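EF-P arginine 32 rhamnosyl-transferase (Pseudomonas putida KT2440, PDB 5NV8) is a bacterial glycosyltransferase of the EarP family and holds 2'-deoxy-thymidine-beta-L-rhamnose in a pocket. Local coordinates at residues Ala198-Tyr206 against Leu274-Gly285. Numbering follows the deposited sequence.
Sequences ALLISLFAY and LLWSCDFNAVRG. With TRH (2'-deoxy-thymidine-beta-L-rhamnose), chain B.
Arg-284 is sandwiched between two aromatic rings where the strands give way to the ligand pocket. Its guanidinium lies flat on the Tyr-206 ring, planes 3° apart, while Phe-204 CZ lies over the opposite face of the guanidinium, its ring tilted by 33°. Arg-284 CD sits 3.5 Å from the centroid of the Tyr-206 ring, a CH-pi contact over the centre of the face. Held so, Arg-284 NH2 gives TRH O3P a nearly straight 2.8 Å bond. Arg-284 CD also packs over one face of the Phe-204 ring, and the thymine methyl C5A of TRH over the opposite face. Behind this pocket, strands 199-203 and 280-284 run parallel as neighbouring inner strands of a mixed sheet, so ligand-binding residues gather at the C-terminal ends of parallel strands, as in Rossmann-like glycosyltransferase domains. Ser-202 OG donates to a lone pair of Asn-281 OD1 at 2.6 Å, and Asn-281 ND2 reaches back to Leu-275 O, tying the strand pair to helix 268-277. A water links Ser-202 OG with Ala-282 O. The far end is less buried: partly exposed Leu-199 and Asp-279 meet through CD1 and CB at 3.6 Å, and Asp-279 OD2 accepts a nearly straight 3.2 Å bond from Leu-200 N on its anti side.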
loop_
_atom_site.group_PDB
_atom_site.type_symbol
_atom_site.label_atom_id
_atom_site.label_comp_id
_atom_site.label_asym_id
_atom_site.label_seq_id
_atom_site.Cartn_x
_atom_site.Cartn_y
_atom_site.Cartn_z
ATOM N N ALA A 198 -8.048 -21.166 4.083
ATOM C CA ALA A 198 -8.687 -20.086 3.346
ATOM C C ALA A 198 -7.657 -19.117 2.779
ATOM O O ALA A 198 -6.610 -18.865 3.381
ATOM C CB ALA A 198 -9.666 -19.320 4.237
ATOM N N LEU A 199 -7.974 -18.575 1.602
ATOM C CA LEU A 199 -7.180 -17.501 1.017
ATOM C C LEU A 199 -7.439 -16.201 1.773
ATOM O O LEU A 199 -8.591 -15.806 1.962
ATOM C CB LEU A 199 -7.526 -17.337 -0.467
ATOM C CG LEU A 199 -6.614 -16.434 -1.306
ATOM C CD1 LEU A 199 -5.339 -17.165 -1.700
ATOM C CD2 LEU A 199 -7.346 -15.918 -2.542
ATOM N N LEU A 200 -6.370 -15.539 2.216
ATOM C CA LEU A 200 -6.474 -14.343 3.048
ATOM C C LEU A 200 -6.244 -13.127 2.158
ATOM O O LEU A 200 -5.201 -13.029 1.503
ATOM C CB LEU A 200 -5.458 -14.387 4.196
ATOM C CG LEU A 200 -5.677 -13.536 5.458
ATOM C CD1 LEU A 200 -7.002 -13.871 6.146
ATOM C CD2 LEU A 200 -4.515 -13.642 6.455
ATOM N N ILE A 201 -7.223 -12.225 2.112
ATOM C CA ILE A 201 -7.216 -11.061 1.232
ATOM C C ILE A 201 -7.494 -9.822 2.069
ATOM O O ILE A 201 -8.514 -9.757 2.764
ATOM C CB ILE A 201 -8.259 -11.184 0.103
ATOM C CG1 ILE A 201 -7.987 -12.409 -0.772
ATOM C CG2 ILE A 201 -8.303 -9.894 -0.717
ATOM C CD1 ILE A 201 -9.041 -12.604 -1.857
ATOM N N SER A 202 -6.584 -8.859 2.029
ATOM C CA SER A 202 -6.833 -7.544 2.600
ATOM C C SER A 202 -7.329 -6.613 1.502
ATOM O O SER A 202 -6.820 -6.633 0.377
ATOM C CB SER A 202 -5.580 -6.956 3.264
ATOM O OG SER A 202 -4.581 -6.616 2.316
ATOM N N LEU A 203 -8.332 -5.801 1.822
ATOM C CA LEU A 203 -8.893 -4.864 0.857
ATOM C C LEU A 203 -9.006 -3.493 1.499
ATOM O O LEU A 203 -9.665 -3.333 2.533
ATOM C CB LEU A 203 -10.257 -5.335 0.338
ATOM C CG LEU A 203 -11.184 -4.245 -0.198
ATOM C CD1 LEU A 203 -10.649 -3.717 -1.521
ATOM C CD2 LEU A 203 -12.586 -4.788 -0.392
ATOM N N PHE A 204 -8.368 -2.506 0.879
ATOM C CA PHE A 204 -8.350 -1.129 1.356
ATOM C C PHE A 204 -8.398 -0.240 0.120
ATOM O O PHE A 204 -7.405 -0.137 -0.610
ATOM C CB PHE A 204 -7.100 -0.862 2.197
ATOM C CG PHE A 204 -6.819 0.593 2.444
ATOM C CD1 PHE A 204 -7.663 1.362 3.232
ATOM C CD2 PHE A 204 -5.694 1.188 1.901
ATOM C CE1 PHE A 204 -7.391 2.704 3.462
ATOM C CE2 PHE A 204 -5.415 2.524 2.126
ATOM C CZ PHE A 204 -6.266 3.285 2.907
ATOM N N ALA A 205 -9.549 0.375 -0.132
ATOM C CA ALA A 205 -9.757 1.117 -1.369
ATOM C C ALA A 205 -10.798 2.206 -1.133
ATOM O O ALA A 205 -11.243 2.434 -0.004
ATOM C CB ALA A 205 -10.171 0.165 -2.499
ATOM N N TYR A 206 -11.177 2.885 -2.211
ATOM C CA TYR A 206 -12.251 3.865 -2.190
ATOM C C TYR A 206 -13.571 3.152 -2.493
ATOM O O TYR A 206 -13.685 1.935 -2.319
ATOM C CB TYR A 206 -11.951 4.992 -3.185
ATOM C CG TYR A 206 -10.541 5.531 -3.111
ATOM C CD1 TYR A 206 -10.197 6.512 -2.188
ATOM C CD2 TYR A 206 -9.554 5.061 -3.967
ATOM C CE1 TYR A 206 -8.908 7.009 -2.122
ATOM C CE2 TYR A 206 -8.265 5.548 -3.906
ATOM C CZ TYR A 206 -7.948 6.522 -2.985
ATOM O OH TYR A 206 -6.661 7.001 -2.928
ATOM N N LEU A 274 -0.055 -6.710 8.389
ATOM C CA LEU A 274 -1.251 -7.154 7.679
ATOM C C LEU A 274 -0.921 -7.546 6.244
ATOM O O LEU A 274 -1.276 -8.640 5.791
ATOM C CB LEU A 274 -2.314 -6.055 7.705
ATOM C CG LEU A 274 -3.719 -6.460 7.246
ATOM C CD1 LEU A 274 -4.209 -7.679 8.012
ATOM C CD2 LEU A 274 -4.690 -5.304 7.399
ATOM N N LEU A 275 -0.232 -6.661 5.515
ATOM C CA LEU A 275 0.118 -6.952 4.127
ATOM C C LEU A 275 0.966 -8.214 4.023
ATOM O O LEU A 275 0.735 -9.055 3.146
ATOM C CB LEU A 275 0.855 -5.764 3.508
ATOM C CG LEU A 275 0.091 -4.443 3.378
ATOM C CD1 LEU A 275 1.009 -3.349 2.851
ATOM C CD2 LEU A 275 -1.129 -4.602 2.478
ATOM N N TRP A 276 1.950 -8.367 4.914
ATOM C CA TRP A 276 2.810 -9.544 4.895
ATOM C C TRP A 276 2.050 -10.828 5.211
ATOM O O TRP A 276 2.526 -11.914 4.862
ATOM C CB TRP A 276 3.961 -9.373 5.892
ATOM C CG TRP A 276 4.771 -8.124 5.697
ATOM C CD1 TRP A 276 4.818 -7.341 4.578
ATOM C CD2 TRP A 276 5.649 -7.508 6.652
ATOM N NE1 TRP A 276 5.671 -6.282 4.776
ATOM C CE2 TRP A 276 6.191 -6.360 6.041
ATOM C CE3 TRP A 276 6.028 -7.819 7.963
ATOM C CZ2 TRP A 276 7.095 -5.523 6.693
ATOM C CZ3 TRP A 276 6.925 -6.986 8.609
ATOM C CH2 TRP A 276 7.449 -5.852 7.973
ATOM N N SER A 277 0.884 -10.731 5.852
ATOM C CA SER A 277 0.166 -11.907 6.326
ATOM C C SER A 277 -0.787 -12.494 5.291
ATOM O O SER A 277 -1.042 -13.704 5.319
ATOM C CB SER A 277 -0.611 -11.560 7.598
ATOM O OG SER A 277 0.261 -11.488 8.717
ATOM N N CYS A 278 -1.302 -11.679 4.379
ATOM C CA CYS A 278 -2.330 -12.093 3.436
ATOM C C CYS A 278 -1.710 -12.573 2.123
ATOM O O CYS A 278 -0.596 -12.194 1.755
ATOM C CB CYS A 278 -3.292 -10.933 3.160
ATOM S SG CYS A 278 -3.979 -10.147 4.615
ATOM N N ASP A 279 -2.463 -13.409 1.406
ATOM C CA ASP A 279 -2.018 -13.920 0.117
ATOM C C ASP A 279 -2.356 -12.988 -1.040
ATOM O O ASP A 279 -1.859 -13.201 -2.152
ATOM C CB ASP A 279 -2.625 -15.304 -0.138
ATOM C CG ASP A 279 -2.416 -16.250 1.028
ATOM O OD1 ASP A 279 -1.247 -16.505 1.387
ATOM O OD2 ASP A 279 -3.423 -16.723 1.595
ATOM N N PHE A 280 -3.181 -11.968 -0.804
ATOM C CA PHE A 280 -3.534 -10.987 -1.823
ATOM C C PHE A 280 -3.906 -9.688 -1.126
ATOM O O PHE A 280 -4.729 -9.693 -0.206
ATOM C CB PHE A 280 -4.693 -11.482 -2.695
ATOM C CG PHE A 280 -4.980 -10.602 -3.879
ATOM C CD1 PHE A 280 -4.142 -10.610 -4.983
ATOM C CD2 PHE A 280 -6.093 -9.775 -3.892
ATOM C CE1 PHE A 280 -4.405 -9.802 -6.077
ATOM C CE2 PHE A 280 -6.361 -8.966 -4.983
ATOM C CZ PHE A 280 -5.515 -8.980 -6.076
ATOM N N ASN A 281 -3.304 -8.584 -1.558
ATOM C CA ASN A 281 -3.479 -7.294 -0.899
ATOM C C ASN A 281 -4.009 -6.274 -1.896
ATOM O O ASN A 281 -3.326 -5.936 -2.867
ATOM C CB ASN A 281 -2.163 -6.810 -0.287
ATOM C CG ASN A 281 -1.670 -7.717 0.826
ATOM O OD1 ASN A 281 -2.261 -7.775 1.906
ATOM N ND2 ASN A 281 -0.569 -8.414 0.575
ATOM N N ALA A 282 -5.213 -5.771 -1.643
ATOM C CA ALA A 282 -5.817 -4.726 -2.460
ATOM C C ALA A 282 -5.589 -3.387 -1.768
ATOM O O ALA A 282 -6.176 -3.118 -0.715
ATOM C CB ALA A 282 -7.306 -4.995 -2.673
ATOM N N VAL A 283 -4.733 -2.550 -2.355
ATOM C CA VAL A 283 -4.389 -1.258 -1.766
ATOM C C VAL A 283 -4.872 -0.131 -2.669
ATOM O O VAL A 283 -5.556 -0.369 -3.670
ATOM C CB VAL A 283 -2.875 -1.143 -1.512
ATOM C CG1 VAL A 283 -2.494 -1.874 -0.228
ATOM C CG2 VAL A 283 -2.095 -1.684 -2.702
ATOM N N ARG A 284 -4.505 1.102 -2.328
ATOM C CA ARG A 284 -4.995 2.277 -3.038
ATOM C C ARG A 284 -4.014 3.424 -2.830
ATOM O O ARG A 284 -3.016 3.298 -2.113
ATOM C CB ARG A 284 -6.386 2.672 -2.541
ATOM C CG ARG A 284 -6.345 3.251 -1.142
ATOM C CD ARG A 284 -7.615 3.978 -0.767
ATOM N NE ARG A 284 -7.357 4.988 0.254
ATOM C CZ ARG A 284 -8.263 5.419 1.122
ATOM N NH1 ARG A 284 -9.492 4.922 1.095
ATOM N NH2 ARG A 284 -7.940 6.338 2.021
ATOM N N GLY A 285 -4.316 4.551 -3.466
ATOM C CA GLY A 285 -3.630 5.793 -3.141
ATOM C C GLY A 285 -2.161 5.758 -3.504
ATOM O O GLY A 285 -1.772 5.341 -4.600
HETATM O O4P TRH B . -6.083 6.989 -0.645
HETATM P P2 TRH B . -4.911 7.224 0.236
HETATM O O3P TRH B . -5.348 7.479 1.773
HETATM O O1 TRH B . -4.018 8.477 -0.242
HETATM C C1 TRH B . -4.446 9.211 -1.408
HETATM C C2 TRH B . -3.407 10.274 -1.795
HETATM O O2 TRH B . -2.796 10.846 -0.638
HETATM C C3 TRH B . -4.081 11.417 -2.562
HETATM O O3 TRH B . -4.697 12.318 -1.632
HETATM C C4 TRH B . -5.147 10.849 -3.475
HETATM O O4 TRH B . -4.543 9.890 -4.363
HETATM O OPP TRH B . -3.953 5.923 0.270
HETATM P P TRH B . -2.459 6.053 0.828
HETATM O O1P TRH B . -1.605 6.974 0.037
HETATM O O2P TRH B . -1.836 4.565 0.879
HETATM O "O5'" TRH B . -2.564 6.490 2.373
HETATM C "C5'" TRH B . -2.925 5.527 3.361
HETATM C "C4'" TRH B . -2.018 5.716 4.565
HETATM O "O4'" TRH B . -2.721 5.146 5.703
HETATM C "C3'" TRH B . -0.790 4.843 4.394
HETATM O "O3'" TRH B . 0.184 5.195 5.384
HETATM C "C2'" TRH B . -1.402 3.509 4.758
HETATM C "C1'" TRH B . -1.939 3.988 6.084
HETATM N N11 TRH B . -2.778 3.004 6.801
HETATM C C21 TRH B . -2.499 2.743 8.084
HETATM O O21 TRH B . -1.557 3.305 8.641
HETATM N N31 TRH B . -3.269 1.833 8.801
HETATM C C41 TRH B . -4.341 1.182 8.199
HETATM O O41 TRH B . -5.004 0.380 8.854
HETATM C C51 TRH B . -4.637 1.451 6.870
HETATM C C5A TRH B . -5.706 0.807 6.260
HETATM C C61 TRH B . -3.859 2.366 6.164
HETATM O O HOH W 1 -5.002 -3.648 2.071
#